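Local atomic coordinates of transcriptional regulator, putative, Mar family (Thermotoga maritima, PDB entry 2ETH), a protein that probably binds DNA and regulates transcription as a dimeric, MarR-type winged helix-turn-helix protein. Residues 49-54 against 110-115; 89-94 against 101-106. One frame throughout, in Å; residues are numbered along the deposited sequence.

Contact 1: 49-54 against 110-115; sequences AFLYVA and EIFGEI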
loop_
_atom_site.group_PDB
_atom_site.type_symbol
_atom_site.label_atom_id
_atom_site.label_comp_id
_atom_site.label_asym_id
_atom_site.label_seq_id
_atom_site.Cartn_x
_atom_site.Cartn_y
_atom_site.Cartn_z
ATOM N N ALA A 49 -0.310 -10.330 -3.945
ATOM C CA ALA A 49 -0.734 -11.566 -4.625
ATOM C C ALA A 49 -2.066 -12.105 -4.058
ATOM O O ALA A 49 -2.903 -12.594 -4.806
ATOM C CB ALA A 49 0.350 -12.626 -4.588
ATOM N N PHE A 50 -2.260 -11.999 -2.750
ATOM C CA PHE A 50 -3.497 -12.446 -2.096
ATOM C C PHE A 50 -4.682 -11.653 -2.634
ATOM O O PHE A 50 -5.626 -12.244 -3.101
ATOM C CB PHE A 50 -3.424 -12.332 -0.550
ATOM C CG PHE A 50 -4.733 -12.672 0.157
ATOM C CD1 PHE A 50 -5.188 -14.002 0.235
ATOM C CD2 PHE A 50 -5.534 -11.660 0.707
ATOM C CE1 PHE A 50 -6.401 -14.295 0.869
ATOM C CE2 PHE A 50 -6.739 -11.957 1.335
ATOM C CZ PHE A 50 -7.167 -13.262 1.438
ATOM N N LEU A 51 -4.600 -10.319 -2.628
ATOM C CA LEU A 51 -5.694 -9.464 -3.171
ATOM C C LEU A 51 -5.963 -9.671 -4.654
ATOM O O LEU A 51 -7.131 -9.699 -5.101
ATOM C CB LEU A 51 -5.420 -7.998 -2.902
ATOM C CG LEU A 51 -5.475 -7.568 -1.424
ATOM C CD1 LEU A 51 -4.900 -6.143 -1.271
ATOM C CD2 LEU A 51 -6.931 -7.661 -0.907
ATOM N N TYR A 52 -4.909 -9.846 -5.425
ATOM C CA TYR A 52 -5.078 -10.117 -6.842
ATOM C C TYR A 52 -5.986 -11.315 -7.008
ATOM O O TYR A 52 -6.992 -11.219 -7.690
ATOM C CB TYR A 52 -3.719 -10.332 -7.508
ATOM C CG TYR A 52 -3.773 -10.634 -8.980
ATOM C CD1 TYR A 52 -4.534 -9.844 -9.829
ATOM C CD2 TYR A 52 -3.054 -11.699 -9.532
ATOM C CE1 TYR A 52 -4.590 -10.091 -11.201
ATOM C CE2 TYR A 52 -3.100 -11.952 -10.890
ATOM C CZ TYR A 52 -3.894 -11.122 -11.725
ATOM O OH TYR A 52 -4.037 -11.331 -13.087
ATOM N N VAL A 53 -5.682 -12.430 -6.352
ATOM C CA VAL A 53 -6.582 -13.606 -6.399
ATOM C C VAL A 53 -7.938 -13.389 -5.721
ATOM O O VAL A 53 -8.958 -13.853 -6.223
ATOM C CB VAL A 53 -5.871 -14.948 -5.831
ATOM C CG1 VAL A 53 -6.877 -16.146 -5.749
ATOM C CG2 VAL A 53 -4.672 -15.305 -6.695
ATOM N N ALA A 54 -7.954 -12.703 -4.573
ATOM C CA ALA A 54 -9.203 -12.450 -3.851
ATOM C C ALA A 54 -10.128 -11.561 -4.641
ATOM O O ALA A 54 -11.336 -11.735 -4.564
ATOM C CB ALA A 54 -8.930 -11.848 -2.473
ATOM N N GLU A 110 -12.711 -15.551 4.342
ATOM C CA GLU A 110 -13.146 -14.866 5.565
ATOM C C GLU A 110 -12.283 -13.626 5.798
ATOM O O GLU A 110 -12.815 -12.595 6.192
ATOM C CB GLU A 110 -13.170 -15.799 6.801
ATOM N N ILE A 111 -10.974 -13.721 5.567
ATOM C CA ILE A 111 -10.081 -12.588 5.740
ATOM C C ILE A 111 -10.397 -11.535 4.680
ATOM O O ILE A 111 -10.431 -10.360 4.994
ATOM C CB ILE A 111 -8.567 -12.968 5.666
ATOM C CG1 ILE A 111 -8.150 -13.847 6.858
ATOM C CG2 ILE A 111 -7.673 -11.720 5.711
ATOM C CD1 ILE A 111 -8.160 -13.150 8.200
ATOM N N PHE A 112 -10.641 -11.947 3.438
ATOM C CA PHE A 112 -10.987 -10.977 2.395
ATOM C C PHE A 112 -12.304 -10.274 2.716
ATOM O O PHE A 112 -12.427 -9.092 2.487
ATOM C CB PHE A 112 -11.093 -11.587 1.018
ATOM C CG PHE A 112 -11.436 -10.586 -0.035
ATOM C CD1 PHE A 112 -10.620 -9.463 -0.245
ATOM C CD2 PHE A 112 -12.570 -10.745 -0.816
ATOM C CE1 PHE A 112 -10.967 -8.486 -1.197
ATOM C CE2 PHE A 112 -12.916 -9.824 -1.765
ATOM C CZ PHE A 112 -12.121 -8.663 -1.943
ATOM N N GLY A 113 -13.264 -11.001 3.276
ATOM C CA GLY A 113 -14.508 -10.415 3.736
ATOM C C GLY A 113 -14.304 -9.358 4.804
ATOM O O GLY A 113 -14.952 -8.322 4.790
ATOM N N GLU A 114 -13.395 -9.601 5.732
ATOM C CA GLU A 114 -13.066 -8.581 6.693
ATOM C C GLU A 114 -12.445 -7.366 6.022
ATOM O O GLU A 114 -12.687 -6.237 6.417
ATOM C CB GLU A 114 -12.071 -9.097 7.716
ATOM C CG GLU A 114 -12.640 -10.089 8.689
ATOM C CD GLU A 114 -11.526 -10.760 9.499
ATOM O OE1 GLU A 114 -10.422 -10.133 9.558
ATOM O OE2 GLU A 114 -11.737 -11.889 10.050
ATOM N N ILE A 115 -11.581 -7.620 5.057
ATOM C CA ILE A 115 -10.852 -6.567 4.388
ATOM C C ILE A 115 -11.810 -5.670 3.586
ATOM O O ILE A 115 -11.694 -4.453 3.608
ATOM C CB ILE A 115 -9.789 -7.180 3.458
ATOM C CG1 ILE A 115 -8.565 -7.594 4.272
ATOM C CG2 ILE A 115 -9.365 -6.177 2.389
ATOM C CD1 ILE A 115 -7.473 -8.218 3.398
#

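Contact 2: 89-94 against 101-106; sequences VREMDP and RVVLTE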
loop_
_atom_site.group_PDB
_atom_site.type_symbol
_atom_site.label_atom_id
_atom_site.label_comp_id
_atom_site.label_asym_id
_atom_site.label_seq_id
_atom_site.Cartn_x
_atom_site.Cartn_y
_atom_site.Cartn_z
ATOM N N VAL A 89 -4.556 -22.086 -1.615
ATOM C CA VAL A 89 -4.206 -23.449 -1.892
ATOM C C VAL A 89 -4.151 -23.561 -3.409
ATOM O O VAL A 89 -4.776 -22.793 -4.069
ATOM C CB VAL A 89 -5.240 -24.417 -1.219
ATOM C CG1 VAL A 89 -6.594 -24.397 -1.919
ATOM C CG2 VAL A 89 -4.689 -25.774 -1.140
ATOM N N ARG A 90 -3.335 -24.453 -3.952
ATOM C CA ARG A 90 -3.263 -24.693 -5.395
ATOM C C ARG A 90 -4.165 -25.877 -5.678
ATOM O O ARG A 90 -4.022 -26.905 -5.054
ATOM C CB ARG A 90 -1.849 -25.088 -5.848
ATOM C CG ARG A 90 -0.752 -24.096 -5.517
ATOM C CD ARG A 90 0.536 -24.826 -4.972
ATOM N NE ARG A 90 1.768 -24.035 -5.130
ATOM C CZ ARG A 90 2.664 -23.774 -4.169
ATOM N NH1 ARG A 90 2.537 -24.266 -2.940
ATOM N NH2 ARG A 90 3.723 -23.017 -4.439
ATOM N N GLU A 91 -5.069 -25.732 -6.628
ATOM C CA GLU A 91 -6.076 -26.735 -6.877
ATOM C C GLU A 91 -6.162 -27.063 -8.325
ATOM O O GLU A 91 -6.068 -26.206 -9.153
ATOM C CB GLU A 91 -7.441 -26.259 -6.385
ATOM C CG GLU A 91 -7.699 -26.622 -4.932
ATOM C CD GLU A 91 -9.187 -26.568 -4.547
ATOM O OE1 GLU A 91 -9.986 -25.869 -5.233
ATOM O OE2 GLU A 91 -9.553 -27.255 -3.562
HETATM N N MSE A 92 -6.346 -28.336 -8.620
HETATM C CA MSE A 92 -6.464 -28.770 -9.994
HETATM C C MSE A 92 -7.882 -28.393 -10.446
HETATM O O MSE A 92 -8.777 -28.170 -9.635
HETATM C CB MSE A 92 -6.136 -30.274 -10.123
HETATM C CG MSE A 92 -4.821 -30.756 -9.352
HETATM SE SE MSE A 92 -3.829 -32.328 -10.035
HETATM C CE MSE A 92 -3.882 -33.625 -8.708
ATOM N N ASP A 93 -8.058 -28.213 -11.737
ATOM C CA ASP A 93 -9.372 -27.890 -12.284
ATOM C C ASP A 93 -10.200 -29.187 -12.356
ATOM O O ASP A 93 -9.695 -30.219 -12.841
ATOM C CB ASP A 93 -9.200 -27.274 -13.672
ATOM C CG ASP A 93 -10.491 -26.720 -14.251
ATOM O OD1 ASP A 93 -11.408 -27.512 -14.611
ATOM O OD2 ASP A 93 -10.568 -25.476 -14.380
ATOM N N PRO A 94 -11.458 -29.153 -11.867
ATOM C CA PRO A 94 -12.296 -30.355 -11.882
ATOM C C PRO A 94 -12.521 -30.871 -13.304
ATOM O O PRO A 94 -12.341 -32.050 -13.566
ATOM C CB PRO A 94 -13.619 -29.872 -11.252
ATOM C CG PRO A 94 -13.601 -28.410 -11.349
ATOM C CD PRO A 94 -12.168 -28.007 -11.283
ATOM N N ARG A 101 -4.642 -23.847 -10.401
ATOM C CA ARG A 101 -4.693 -22.438 -10.066
ATOM C C ARG A 101 -4.672 -22.248 -8.588
ATOM O O ARG A 101 -5.070 -23.133 -7.847
ATOM C CB ARG A 101 -5.972 -21.800 -10.587
ATOM C CG ARG A 101 -6.133 -21.859 -12.079
ATOM C CD ARG A 101 -7.386 -21.151 -12.499
ATOM N NE ARG A 101 -7.446 -21.011 -13.951
ATOM C CZ ARG A 101 -7.880 -21.938 -14.784
ATOM N NH1 ARG A 101 -8.324 -23.102 -14.335
ATOM N NH2 ARG A 101 -7.887 -21.690 -16.073
ATOM N N VAL A 102 -4.200 -21.075 -8.176
ATOM C CA VAL A 102 -4.243 -20.657 -6.806
ATOM C C VAL A 102 -5.705 -20.187 -6.550
ATOM O O VAL A 102 -6.248 -19.357 -7.262
ATOM C CB VAL A 102 -3.172 -19.552 -6.517
ATOM C CG1 VAL A 102 -3.039 -19.293 -5.043
ATOM C CG2 VAL A 102 -1.813 -19.943 -7.037
ATOM N N VAL A 103 -6.333 -20.752 -5.542
ATOM C CA VAL A 103 -7.646 -20.357 -5.113
ATOM C C VAL A 103 -7.570 -20.043 -3.600
ATOM O O VAL A 103 -6.686 -20.494 -2.899
ATOM C CB VAL A 103 -8.665 -21.473 -5.400
ATOM C CG1 VAL A 103 -8.694 -21.795 -6.906
ATOM C CG2 VAL A 103 -8.349 -22.725 -4.571
ATOM N N LEU A 104 -8.524 -19.275 -3.120
ATOM C CA LEU A 104 -8.638 -18.941 -1.697
ATOM C C LEU A 104 -9.142 -20.140 -0.896
ATOM O O LEU A 104 -9.969 -20.908 -1.355
ATOM C CB LEU A 104 -9.591 -17.725 -1.516
ATOM C CG LEU A 104 -8.967 -16.312 -1.413
ATOM C CD1 LEU A 104 -7.767 -16.044 -2.344
ATOM C CD2 LEU A 104 -10.035 -15.217 -1.555
ATOM N N THR A 105 -8.649 -20.313 0.325
ATOM C CA THR A 105 -9.270 -21.263 1.242
ATOM C C THR A 105 -10.534 -20.663 1.809
ATOM O O THR A 105 -10.891 -19.601 1.453
ATOM C CB THR A 105 -8.311 -21.622 2.336
ATOM O OG1 THR A 105 -7.880 -20.409 2.992
ATOM C CG2 THR A 105 -7.153 -22.376 1.707
ATOM N N GLU A 106 -11.217 -21.361 2.694
ATOM C CA GLU A 106 -12.323 -20.790 3.420
ATOM C C GLU A 106 -11.886 -19.622 4.252
ATOM O O GLU A 106 -12.599 -18.612 4.337
ATOM C CB GLU A 106 -12.943 -21.820 4.352
ATOM C CG GLU A 106 -14.193 -21.274 5.055
ATOM C CD GLU A 106 -15.195 -22.327 5.430
ATOM O OE1 GLU A 106 -14.970 -23.515 5.126
ATOM O OE2 GLU A 106 -16.242 -21.954 6.022
#

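Contact 1: 49-54 against 110-115
A methyl group set over an aromatic ring carries this contact: A54 CB lies 3.9 Å from the centroid of the F112 ring, 22° off the ring normal, a CH-pi contact displaced toward the CG–CD1 bond, with CD1 3.7 Å from A54 CB. The ring reaches helix 44-56 because F112 holds CG anti to its backbone N (chi1 -180°). L51, one turn back from A54, crosses the phenyl group at about a right angle, and its CD2 comes within 4.1 Å of F112 CE1. F50, one turn before A54, also points at helix 106-127, with CG anti to N, and meets it edge-on: F50 CZ is 4.2 Å from F112 N, and F50 CE2 is 4.3 Å from I115 CD1. The helix segments cross nearly perpendicularly (-91°) with axes 11.1 Å apart, so the ring of F112 bridges to A54, and F50, L51 and I115 fill in around it. L82, L87 and L104 also pack on F50, while F19 of the second subunit packs on F112 and I115. An alanine at F112 would remove the ring face under A54 CB and the carbon that L51 CD2 touches, and would probably loosen the packing of both and of F19 of the second subunit. With every side-chain-to-side-chain contact apolar, cohesion here rests on dispersion and burial, joining helix 106-127 to helix 44-56 of the MarR-type domain.

Contact 2: 89-94 against 101-106
At the edge of the R101 guanidinium, near its plane, sits D93 OD2, 3.3 Å from NH1; the salt bridge includes a weak hydrogen bond, bent to 122°, and the carboxylate is turned 63° from the guanidinium plane. R101 reaches it with a chain extended from CG to NE, and D93 turns its carboxylate there with CG anti to N. The other oxygen, D93 OD1, accepts a hydrogen bond from D96 N. Strands 88-92 and 100-104 form the antiparallel beta hairpin that is the wing of the winged helix-turn-helix fold. E91 and R101 are a hydrogen-bonded pair, E91 N to R101 O spanning 2.9 Å and R101 N to E91 O 3.0 Å. V89 and V103 form the next such pair, its V103 N to V89 O bond nearly straight (173°). On the face they share with E91 and R101, V103 CG2 lies 3.6 Å from V89 CG1 and meets the E91 side chain crosswise. R90 and V102, the non-hydrogen-bonded pair between, face helices 72-84 and 61-67, where R90 forms a salt bridge with E83. T105 CG2 packs 4.0 Å from V89 CB, while T105 OG1 bonds to G86 O and, as N-cap of helix 106-127, to G108 N.

In the fold
Contact 1 lies partly buried, its centre about 8 Å from that of the chain, whereas contact 2 is a surface contact with its centre about 19 Å from the chain's centre. Their chemistry follows: apolar side chains join two crossing helices in the first, while backbone hydrogen bonds and a salt bridge hold the hairpin in the second. Contact 2 is nested in the chain loop that contact 1 closes, and strand 100-104 leads into helix 106-127. The two meet through L104, whose methyls pack on F50, V53 and A54; V53 CG1 lies 3.5 Å from L104 CD1. The second subunit touches contact 1 but not the segments of contact 2.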